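Local coordinates for Alr3699 protein (PDB 4XSO) that is of unknown function but has the two-domain GT-B fold of the glycosyltransferase superfamily, each domain built round a parallel beta sheet, at residues I9-Q14 / D34-G39; D98-N103 / R120-H125; N205-G210 / A282-A287. All coordinates share one frame; numbering follows the deposited sequence.

Interaction 1 of 3, residues I9-Q14 / D34-G39; sequences ILFLDQ and DRALVG
I9 starts the pairing by giving its backbone N-H to R35 O, with I9 N 2.9 Å from R35 O. The contact joins two neighbouring parallel strands, the first and third elements of a beta-alpha-beta unit whose middle element is helix 20-29. It belongs to a Rossmann-like domain of the GT-B fold. I9 O then accepts from L37 N, and A36 CA also lies close to this oxygen. A36 CB and I9 CB come within 4.3 Å on the same face of the sheet. L10 goes to the other face. Its side chain and that of L37 lie side by side and point the same way, with L10 CD1 4.1 Å from L37 CB. T93 of helix 85-95 touches both leucines.

F11 returns to the face of I9. Its N bonds to L37 O. I9 CG2 sits over the centre of the F11 ring, 3.5 Å above its plane. A36 CB comes instead to the ring edge, 3.7 Å from F11 CE2. V38 CG2 packs 3.9 Å from F11 CB. L25, I28 and A29 of helix 20-29 touch this phenylalanine, and the Y101 ring meets it edge-to-face. F11 O is held by G39 N at 2.8 Å, a nearly straight bond of 171° at the hydrogen.

L12 lies on the face of L10, and its CD2 reaches over to G39, which has no side chain there. The carboxylate of D13 bonds outside the pair, to S15 N through OD1 and to N103 ND2 through OD2. Its backbone makes the last rung, with D13 N 2.9 Å from G39 O.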
loop_
_atom_site.group_PDB
_atom_site.type_symbol
_atom_site.label_atom_id
_atom_site.label_comp_id
_atom_site.label_asym_id
_atom_site.label_seq_id
_atom_site.Cartn_x
_atom_site.Cartn_y
_atom_site.Cartn_z
ATOM N N ILE A 9 10.135 -17.192 -7.941
ATOM C CA ILE A 9 9.188 -16.191 -8.403
ATOM C C ILE A 9 7.900 -16.218 -7.650
ATOM O O ILE A 9 7.314 -17.308 -7.492
ATOM C CB ILE A 9 8.875 -16.341 -9.906
ATOM C CG1 ILE A 9 10.145 -16.363 -10.723
ATOM C CG2 ILE A 9 7.874 -15.250 -10.373
ATOM C CD1 ILE A 9 9.893 -16.355 -12.248
ATOM N N LEU A 10 7.448 -15.029 -7.218
ATOM C CA LEU A 10 6.166 -14.877 -6.726
ATOM C C LEU A 10 5.312 -14.197 -7.830
ATOM O O LEU A 10 5.474 -13.008 -8.121
ATOM C CB LEU A 10 6.168 -14.114 -5.335
ATOM C CG LEU A 10 4.737 -13.684 -4.914
ATOM C CD1 LEU A 10 3.894 -14.880 -4.554
ATOM C CD2 LEU A 10 4.687 -12.694 -3.749
ATOM N N PHE A 11 4.419 -14.965 -8.412
ATOM C CA PHE A 11 3.506 -14.532 -9.470
ATOM C C PHE A 11 2.305 -14.074 -8.717
ATOM O O PHE A 11 1.926 -14.724 -7.722
ATOM C CB PHE A 11 3.091 -15.664 -10.430
ATOM C CG PHE A 11 4.201 -16.205 -11.301
ATOM C CD1 PHE A 11 4.550 -15.568 -12.497
ATOM C CD2 PHE A 11 4.887 -17.367 -10.940
ATOM C CE1 PHE A 11 5.553 -16.054 -13.297
ATOM C CE2 PHE A 11 5.806 -17.921 -11.829
ATOM C CZ PHE A 11 6.186 -17.254 -12.963
ATOM N N LEU A 12 1.720 -12.976 -9.186
ATOM C CA LEU A 12 0.519 -12.444 -8.615
ATOM C C LEU A 12 -0.536 -12.192 -9.651
ATOM O O LEU A 12 -0.286 -11.666 -10.750
ATOM C CB LEU A 12 0.818 -11.094 -7.914
ATOM C CG LEU A 12 1.669 -11.094 -6.682
ATOM C CD1 LEU A 12 1.917 -9.631 -6.237
ATOM C CD2 LEU A 12 0.942 -11.888 -5.597
ATOM N N ASP A 13 -1.769 -12.537 -9.317
ATOM C CA ASP A 13 -2.829 -12.389 -10.295
ATOM C C ASP A 13 -4.169 -12.150 -9.581
ATOM O O ASP A 13 -4.524 -12.864 -8.666
ATOM C CB ASP A 13 -2.855 -13.596 -11.229
ATOM C CG ASP A 13 -3.813 -13.423 -12.415
ATOM O OD1 ASP A 13 -5.038 -13.194 -12.188
ATOM O OD2 ASP A 13 -3.376 -13.599 -13.593
ATOM N N GLN A 14 -4.924 -11.135 -10.010
ATOM C CA GLN A 14 -6.058 -10.691 -9.188
ATOM C C GLN A 14 -7.249 -11.645 -9.259
ATOM O O GLN A 14 -8.086 -11.657 -8.361
ATOM C CB GLN A 14 -6.539 -9.283 -9.588
ATOM C CG GLN A 14 -7.377 -9.286 -10.855
ATOM C CD GLN A 14 -7.385 -7.892 -11.534
ATOM O OE1 GLN A 14 -6.378 -7.207 -11.616
ATOM N NE2 GLN A 14 -8.534 -7.491 -12.016
ATOM N N ASP A 34 8.804 -25.537 -9.502
ATOM C CA ASP A 34 9.507 -25.989 -8.291
ATOM C C ASP A 34 10.078 -24.813 -7.474
ATOM O O ASP A 34 10.635 -24.985 -6.399
ATOM C CB ASP A 34 10.643 -26.897 -8.662
ATOM C CG ASP A 34 11.545 -26.283 -9.754
ATOM O OD1 ASP A 34 11.155 -25.318 -10.524
ATOM O OD2 ASP A 34 12.665 -26.732 -9.806
ATOM N N ARG A 35 9.931 -23.609 -7.982
ATOM C CA ARG A 35 10.497 -22.449 -7.315
ATOM C C ARG A 35 9.593 -21.214 -7.527
ATOM O O ARG A 35 10.067 -20.068 -7.730
ATOM C CB ARG A 35 11.940 -22.206 -7.822
ATOM C CG ARG A 35 12.066 -21.931 -9.332
ATOM C CD ARG A 35 13.519 -22.064 -9.776
ATOM N NE ARG A 35 13.796 -22.092 -11.216
ATOM C CZ ARG A 35 14.272 -21.114 -11.980
ATOM N NH1 ARG A 35 14.530 -19.896 -11.552
ATOM N NH2 ARG A 35 14.456 -21.348 -13.230
ATOM N N ALA A 36 8.304 -21.446 -7.525
ATOM C CA ALA A 36 7.352 -20.358 -7.654
ATOM C C ALA A 36 6.121 -20.575 -6.841
ATOM O O ALA A 36 5.912 -21.670 -6.374
ATOM C CB ALA A 36 7.021 -20.149 -9.113
ATOM N N LEU A 37 5.355 -19.490 -6.633
ATOM C CA LEU A 37 4.084 -19.448 -5.979
ATOM C C LEU A 37 3.210 -18.500 -6.788
ATOM O O LEU A 37 3.649 -17.402 -7.116
ATOM C CB LEU A 37 4.238 -18.920 -4.550
ATOM C CG LEU A 37 2.959 -18.862 -3.701
ATOM C CD1 LEU A 37 2.227 -20.183 -3.659
ATOM C CD2 LEU A 37 3.317 -18.420 -2.261
ATOM N N VAL A 38 1.996 -18.905 -7.137
ATOM C CA VAL A 38 0.998 -17.965 -7.650
ATOM C C VAL A 38 0.033 -17.487 -6.524
ATOM O O VAL A 38 -0.713 -18.251 -5.927
ATOM C CB VAL A 38 0.161 -18.543 -8.813
ATOM C CG1 VAL A 38 -0.813 -17.466 -9.322
ATOM C CG2 VAL A 38 1.036 -18.983 -9.952
ATOM N N GLY A 39 0.109 -16.216 -6.217
ATOM C CA GLY A 39 -0.770 -15.575 -5.259
ATOM C C GLY A 39 -1.972 -15.020 -6.033
ATOM O O GLY A 39 -1.835 -14.209 -6.984
#

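Interaction 2 of 3, residues D98-N103 / R120-H125; sequences DLIYAN and RPLVYH
Y101 and H125 share the side-chain hydrogen bond of this contact, Y101 OH to H125 ND1 at 2.9 Å. Either atom could be the donor. Both side chains place CG anti to the backbone N (chi1 -170° for Y101 and -164° for H125). The two lie side by side and point the same way. The two rings meet rim to rim with their planes at 53°, and neither covers the other's face. The H125 ring is also stacked on H127.

Four backbone bonds form the ladder. A102 bonds to the residues on either side of Y124 in sequence: A102 N to V123 O, and A102 O from H125 N at 2.8 Å. Towards the start of the strands, V123 N bonds to I100 O and I100 N to P121 O. At the other end a water donates to both N103 O and H125 O and so bridges the two chains. N103 OD1 lies 3.6 Å from H125 CB, while its hydrogen bond goes to H127 NE2.

Packing fills both faces of the sheet. V123 CG1 lies over one face of the Y101 ring, 4.0 Å above the plane and towards the rim. V123 CG2 meets L99 CD1, and I155 of strand 153-156 touches Y101 and V123. On the other face L122 CD1 rests 3.9 Å from I100 CG2, and L108 of helix 105-118 touches L122. P121 CD sits 3.4 Å from D98 O.

A bound glycerol lies about 5 Å from the H125 side chain, at the C-terminal end of the strand pair. Strand 99-102, helix 105-118 and strand 122-126 make a beta-alpha-beta crossover of the Rossmann-like kind found in GT-B domains.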
loop_
_atom_site.group_PDB
_atom_site.type_symbol
_atom_site.label_atom_id
_atom_site.label_comp_id
_atom_site.label_asym_id
_atom_site.label_seq_id
_atom_site.Cartn_x
_atom_site.Cartn_y
_atom_site.Cartn_z
ATOM N N ASP A 98 12.473 -14.085 -4.868
ATOM C CA ASP A 98 13.494 -13.200 -5.380
ATOM C C ASP A 98 12.963 -12.172 -6.394
ATOM O O ASP A 98 13.701 -11.309 -6.815
ATOM C CB ASP A 98 14.531 -13.999 -6.084
ATOM C CG ASP A 98 15.138 -15.041 -5.202
ATOM O OD1 ASP A 98 15.779 -14.717 -4.185
ATOM O OD2 ASP A 98 14.935 -16.212 -5.517
ATOM N N LEU A 99 11.746 -12.366 -6.870
ATOM C CA LEU A 99 11.168 -11.556 -7.873
ATOM C C LEU A 99 9.628 -11.655 -7.785
ATOM O O LEU A 99 9.072 -12.724 -7.505
ATOM C CB LEU A 99 11.644 -12.093 -9.237
ATOM C CG LEU A 99 11.133 -11.213 -10.422
ATOM C CD1 LEU A 99 12.220 -10.934 -11.419
ATOM C CD2 LEU A 99 9.944 -11.807 -11.155
ATOM N N ILE A 100 8.957 -10.544 -8.058
ATOM C CA ILE A 100 7.524 -10.470 -8.033
ATOM C C ILE A 100 7.089 -10.234 -9.463
ATOM O O ILE A 100 7.592 -9.293 -10.123
ATOM C CB ILE A 100 7.012 -9.291 -7.158
ATOM C CG1 ILE A 100 7.466 -9.433 -5.713
ATOM C CG2 ILE A 100 5.526 -9.190 -7.168
ATOM C CD1 ILE A 100 7.235 -8.095 -4.987
ATOM N N TYR A 101 6.154 -11.090 -9.943
ATOM C CA TYR A 101 5.740 -11.046 -11.353
ATOM C C TYR A 101 4.232 -10.854 -11.366
ATOM O O TYR A 101 3.463 -11.784 -11.093
ATOM C CB TYR A 101 6.208 -12.340 -12.035
ATOM C CG TYR A 101 6.116 -12.454 -13.508
ATOM C CD1 TYR A 101 4.905 -12.509 -14.160
ATOM C CD2 TYR A 101 7.272 -12.698 -14.254
ATOM C CE1 TYR A 101 4.828 -12.748 -15.528
ATOM C CE2 TYR A 101 7.221 -12.922 -15.633
ATOM C CZ TYR A 101 6.011 -12.945 -16.267
ATOM O OH TYR A 101 5.963 -13.173 -17.625
ATOM N N ALA A 102 3.842 -9.606 -11.565
ATOM C CA ALA A 102 2.417 -9.186 -11.553
ATOM C C ALA A 102 1.820 -9.333 -12.936
ATOM O O ALA A 102 2.334 -8.771 -13.921
ATOM C CB ALA A 102 2.307 -7.753 -11.082
ATOM N N ASN A 103 0.702 -10.061 -12.975
ATOM C CA ASN A 103 0.077 -10.495 -14.195
ATOM C C ASN A 103 -1.252 -9.781 -14.549
ATOM O O ASN A 103 -1.840 -10.048 -15.580
ATOM C CB ASN A 103 -0.087 -12.009 -14.147
ATOM C CG ASN A 103 -0.170 -12.626 -15.544
ATOM O OD1 ASN A 103 0.728 -12.473 -16.322
ATOM N ND2 ASN A 103 -1.245 -13.363 -15.831
ATOM N N ARG A 120 12.331 -6.323 -3.461
ATOM C CA ARG A 120 12.449 -7.333 -4.522
ATOM C C ARG A 120 12.084 -6.719 -5.871
ATOM O O ARG A 120 11.178 -5.920 -5.941
ATOM C CB ARG A 120 11.460 -8.471 -4.218
ATOM C CG ARG A 120 11.639 -9.098 -2.850
ATOM C CD ARG A 120 12.897 -9.964 -2.869
ATOM N NE ARG A 120 13.084 -10.707 -1.609
ATOM C CZ ARG A 120 13.959 -10.395 -0.650
ATOM N NH1 ARG A 120 14.721 -9.292 -0.715
ATOM N NH2 ARG A 120 14.055 -11.200 0.405
ATOM N N PRO A 121 12.807 -7.071 -6.939
ATOM C CA PRO A 121 12.383 -6.478 -8.224
ATOM C C PRO A 121 10.960 -6.941 -8.666
ATOM O O PRO A 121 10.446 -7.945 -8.212
ATOM C CB PRO A 121 13.428 -6.960 -9.205
ATOM C CG PRO A 121 14.085 -8.167 -8.526
ATOM C CD PRO A 121 13.970 -7.961 -7.053
ATOM N N LEU A 122 10.377 -6.173 -9.558
ATOM C CA LEU A 122 9.037 -6.368 -10.017
ATOM C C LEU A 122 9.049 -6.356 -11.550
ATOM O O LEU A 122 9.666 -5.491 -12.205
ATOM C CB LEU A 122 8.194 -5.230 -9.512
ATOM C CG LEU A 122 6.792 -5.048 -10.077
ATOM C CD1 LEU A 122 5.912 -6.145 -9.533
ATOM C CD2 LEU A 122 6.206 -3.635 -9.768
ATOM N N VAL A 123 8.307 -7.310 -12.076
ATOM C CA VAL A 123 7.965 -7.429 -13.476
ATOM C C VAL A 123 6.471 -7.350 -13.552
ATOM O O VAL A 123 5.766 -7.962 -12.767
ATOM C CB VAL A 123 8.379 -8.796 -14.071
ATOM C CG1 VAL A 123 7.884 -8.849 -15.498
ATOM C CG2 VAL A 123 9.911 -8.999 -14.017
ATOM N N TYR A 124 5.989 -6.549 -14.468
ATOM C CA TYR A 124 4.619 -6.456 -14.805
ATOM C C TYR A 124 4.429 -7.060 -16.223
ATOM O O TYR A 124 5.035 -6.606 -17.159
ATOM C CB TYR A 124 4.238 -4.976 -14.861
ATOM C CG TYR A 124 2.810 -4.616 -15.254
ATOM C CD1 TYR A 124 1.769 -5.445 -15.016
ATOM C CD2 TYR A 124 2.531 -3.348 -15.816
ATOM C CE1 TYR A 124 0.474 -5.080 -15.337
ATOM C CE2 TYR A 124 1.248 -2.964 -16.150
ATOM C CZ TYR A 124 0.226 -3.842 -15.892
ATOM O OH TYR A 124 -1.078 -3.494 -16.153
ATOM N N HIS A 125 3.593 -8.073 -16.334
ATOM C CA HIS A 125 3.179 -8.622 -17.630
ATOM C C HIS A 125 1.838 -8.123 -17.966
ATOM O O HIS A 125 0.888 -8.416 -17.252
ATOM C CB HIS A 125 3.122 -10.123 -17.534
ATOM C CG HIS A 125 3.085 -10.780 -18.854
ATOM N ND1 HIS A 125 3.739 -11.955 -19.089
ATOM C CD2 HIS A 125 2.494 -10.423 -20.023
ATOM C CE1 HIS A 125 3.533 -12.323 -20.340
ATOM N NE2 HIS A 125 2.776 -11.418 -20.926
HETATM O O HOH W 1 -1.868 -7.809 -17.272
#

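Interaction 3 of 3, residues N205-G210 / A282-A287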
loop_
_atom_site.group_PDB
_atom_site.type_symbol
_atom_site.label_atom_id
_atom_site.label_comp_id
_atom_site.label_asym_id
_atom_site.label_seq_id
_atom_site.Cartn_x
_atom_site.Cartn_y
_atom_site.Cartn_z
ATOM N N ASN A 205 -20.946 -32.630 -45.440
ATOM C CA ASN A 205 -21.085 -32.034 -46.766
ATOM C C ASN A 205 -21.223 -30.545 -46.753
ATOM O O ASN A 205 -21.572 -29.968 -47.758
ATOM C CB ASN A 205 -22.281 -32.658 -47.502
ATOM C CG ASN A 205 -22.104 -34.145 -47.695
ATOM O OD1 ASN A 205 -21.187 -34.571 -48.375
ATOM N ND2 ASN A 205 -22.951 -34.939 -47.063
ATOM N N ASN A 206 -20.942 -29.908 -45.624
ATOM C CA ASN A 206 -21.013 -28.457 -45.525
ATOM C C ASN A 206 -19.638 -27.723 -45.617
ATOM O O ASN A 206 -18.563 -28.327 -45.386
ATOM C CB ASN A 206 -21.628 -28.081 -44.184
ATOM C CG ASN A 206 -23.042 -28.567 -44.032
ATOM O OD1 ASN A 206 -23.392 -29.189 -43.031
ATOM N ND2 ASN A 206 -23.869 -28.232 -44.982
ATOM N N PHE A 207 -19.705 -26.416 -45.858
ATOM C CA PHE A 207 -18.559 -25.525 -45.622
ATOM C C PHE A 207 -18.766 -24.939 -44.241
ATOM O O PHE A 207 -19.684 -24.136 -44.003
ATOM C CB PHE A 207 -18.434 -24.425 -46.680
ATOM C CG PHE A 207 -17.154 -23.654 -46.621
ATOM C CD1 PHE A 207 -17.026 -22.575 -45.747
ATOM C CD2 PHE A 207 -16.047 -24.043 -47.394
ATOM C CE1 PHE A 207 -15.847 -21.887 -45.654
ATOM C CE2 PHE A 207 -14.860 -23.322 -47.330
ATOM C CZ PHE A 207 -14.767 -22.230 -46.462
ATOM N N VAL A 208 -17.910 -25.358 -43.315
ATOM C CA VAL A 208 -18.101 -25.068 -41.933
ATOM C C VAL A 208 -17.212 -23.903 -41.454
ATOM O O VAL A 208 -15.988 -23.967 -41.465
ATOM C CB VAL A 208 -17.799 -26.325 -41.096
ATOM C CG1 VAL A 208 -17.893 -26.022 -39.610
ATOM C CG2 VAL A 208 -18.746 -27.462 -41.443
ATOM N N VAL A 209 -17.859 -22.868 -40.981
ATOM C CA VAL A 209 -17.199 -21.760 -40.348
ATOM C C VAL A 209 -17.358 -21.868 -38.850
ATOM O O VAL A 209 -18.489 -21.865 -38.320
ATOM C CB VAL A 209 -17.792 -20.407 -40.767
ATOM C CG1 VAL A 209 -16.992 -19.280 -40.138
ATOM C CG2 VAL A 209 -17.790 -20.262 -42.271
ATOM N N GLY A 210 -16.238 -21.919 -38.126
ATOM C CA GLY A 210 -16.282 -22.103 -36.684
ATOM C C GLY A 210 -15.972 -20.794 -35.982
ATOM O O GLY A 210 -15.076 -20.032 -36.397
ATOM N N ALA A 282 -11.867 -29.594 -37.793
ATOM C CA ALA A 282 -13.010 -29.956 -38.568
ATOM C C ALA A 282 -13.710 -28.805 -39.286
ATOM O O ALA A 282 -14.574 -29.053 -40.065
ATOM C CB ALA A 282 -13.971 -30.698 -37.721
ATOM N N CYS A 283 -13.339 -27.564 -39.019
ATOM C CA CYS A 283 -13.901 -26.408 -39.747
ATOM C C CYS A 283 -13.203 -26.312 -41.093
ATOM O O CYS A 283 -12.166 -26.977 -41.334
ATOM C CB CYS A 283 -13.654 -25.154 -38.946
ATOM S SG CYS A 283 -14.660 -25.175 -37.456
ATOM N N ASP A 284 -13.786 -25.522 -41.978
ATOM C CA ASP A 284 -13.170 -25.165 -43.237
ATOM C C ASP A 284 -12.630 -23.754 -43.119
ATOM O O ASP A 284 -11.742 -23.405 -43.821
ATOM C CB ASP A 284 -14.199 -25.323 -44.354
ATOM C CG ASP A 284 -14.702 -26.780 -44.472
ATOM O OD1 ASP A 284 -13.869 -27.546 -45.000
ATOM O OD2 ASP A 284 -15.841 -27.178 -43.993
ATOM N N LEU A 285 -13.138 -22.961 -42.171
ATOM C CA LEU A 285 -12.644 -21.606 -41.898
ATOM C C LEU A 285 -12.945 -21.307 -40.452
ATOM O O LEU A 285 -13.971 -21.733 -39.937
ATOM C CB LEU A 285 -13.350 -20.607 -42.799
ATOM C CG LEU A 285 -13.238 -19.120 -42.520
ATOM C CD1 LEU A 285 -11.772 -18.727 -42.773
ATOM C CD2 LEU A 285 -14.177 -18.263 -43.422
ATOM N N VAL A 286 -12.017 -20.641 -39.771
ATOM C CA VAL A 286 -12.206 -20.224 -38.400
ATOM C C VAL A 286 -12.416 -18.720 -38.466
ATOM O O VAL A 286 -11.616 -18.033 -39.083
ATOM C CB VAL A 286 -11.014 -20.590 -37.539
ATOM C CG1 VAL A 286 -11.201 -20.027 -36.144
ATOM C CG2 VAL A 286 -10.920 -22.113 -37.485
ATOM N N ALA A 287 -13.503 -18.228 -37.877
ATOM C CA ALA A 287 -13.744 -16.812 -37.774
ATOM C C ALA A 287 -13.624 -16.231 -36.420
ATOM O O ALA A 287 -14.344 -16.592 -35.489
ATOM C CB ALA A 287 -15.166 -16.480 -38.324
#
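F207 lays one face of its ring over D284, whose CB stands 3.6 Å above the plane at the ring centre. This is a CH-pi contact, with CB 12° off the ring normal. The D284 carboxylate plane is turned 26° from the ring. L285 CB approaches the same ring obliquely, 4.0 Å from F207 CE1.

The D284 side chain carries CG beside its backbone N and anti to its carbonyl carbon (chi1 -61°). D284 OD2 accepts from V208 N at 2.8 Å, and the bond is nearly straight. The oxygen uses its anti lone pair, the one turned away from OD1. OD2 also forms a salt bridge with R198 NH1. R198 NH2 bonds to N206 O, an acceptor near OD2, so the arginine probably eases the repulsion between the two oxygens.

V208 O accepts two bonds: D284 N lies 2.7 Å from V208 O, in the carbonyl plane, and L285 N lies 3.1 Å from it. Regular parallel pairing follows: G210 N bonds to L285 O, and A287 N to G210 O. C283 turns its sulfur towards G210, which has no side chain, and C283 SG rests 3.6 Å from G210 CA. V208 CG1 also touches this sulfur. On the face of V209 and L285, V209 CG1 packs 3.8 Å from A287 CB.

The pair lies inside the parallel sheet of the second Rossmann-like domain of the GT-B fold. Strand 235-240 runs on the other side of strand 207-212, and the V209 backbone hydrogen-bonds to T236 and I238 of that strand. Strand 310-313 lies beyond strand 285-287, where V311 touches L285 and A287. Helix 336-348 covers the face of F207, V209 and L285, with I343 against the last two.

All three contacts are buried parallel strand pairs. Interactions 1 and 2 belong to one seven-stranded sheet and touch directly: strands 9-13 and 99-102 are neighbours, joined by probable hydrogen bonds L10 O to Y101 N and L10 N to L99 O. Each spans a single beta-alpha-beta unit. Interaction 3 lies in the other sheet, across the chain's centre, with nearest atoms about 25 Å from interaction 1 and 22 Å from interaction 2. It joins strands much farther apart in sequence. Between its segments, interaction 1 pairs by backbone and apolar packing. Interaction 2 adds a tyrosine-histidine bond near a glycerol, and interaction 3 an aspartate bonded to backbone.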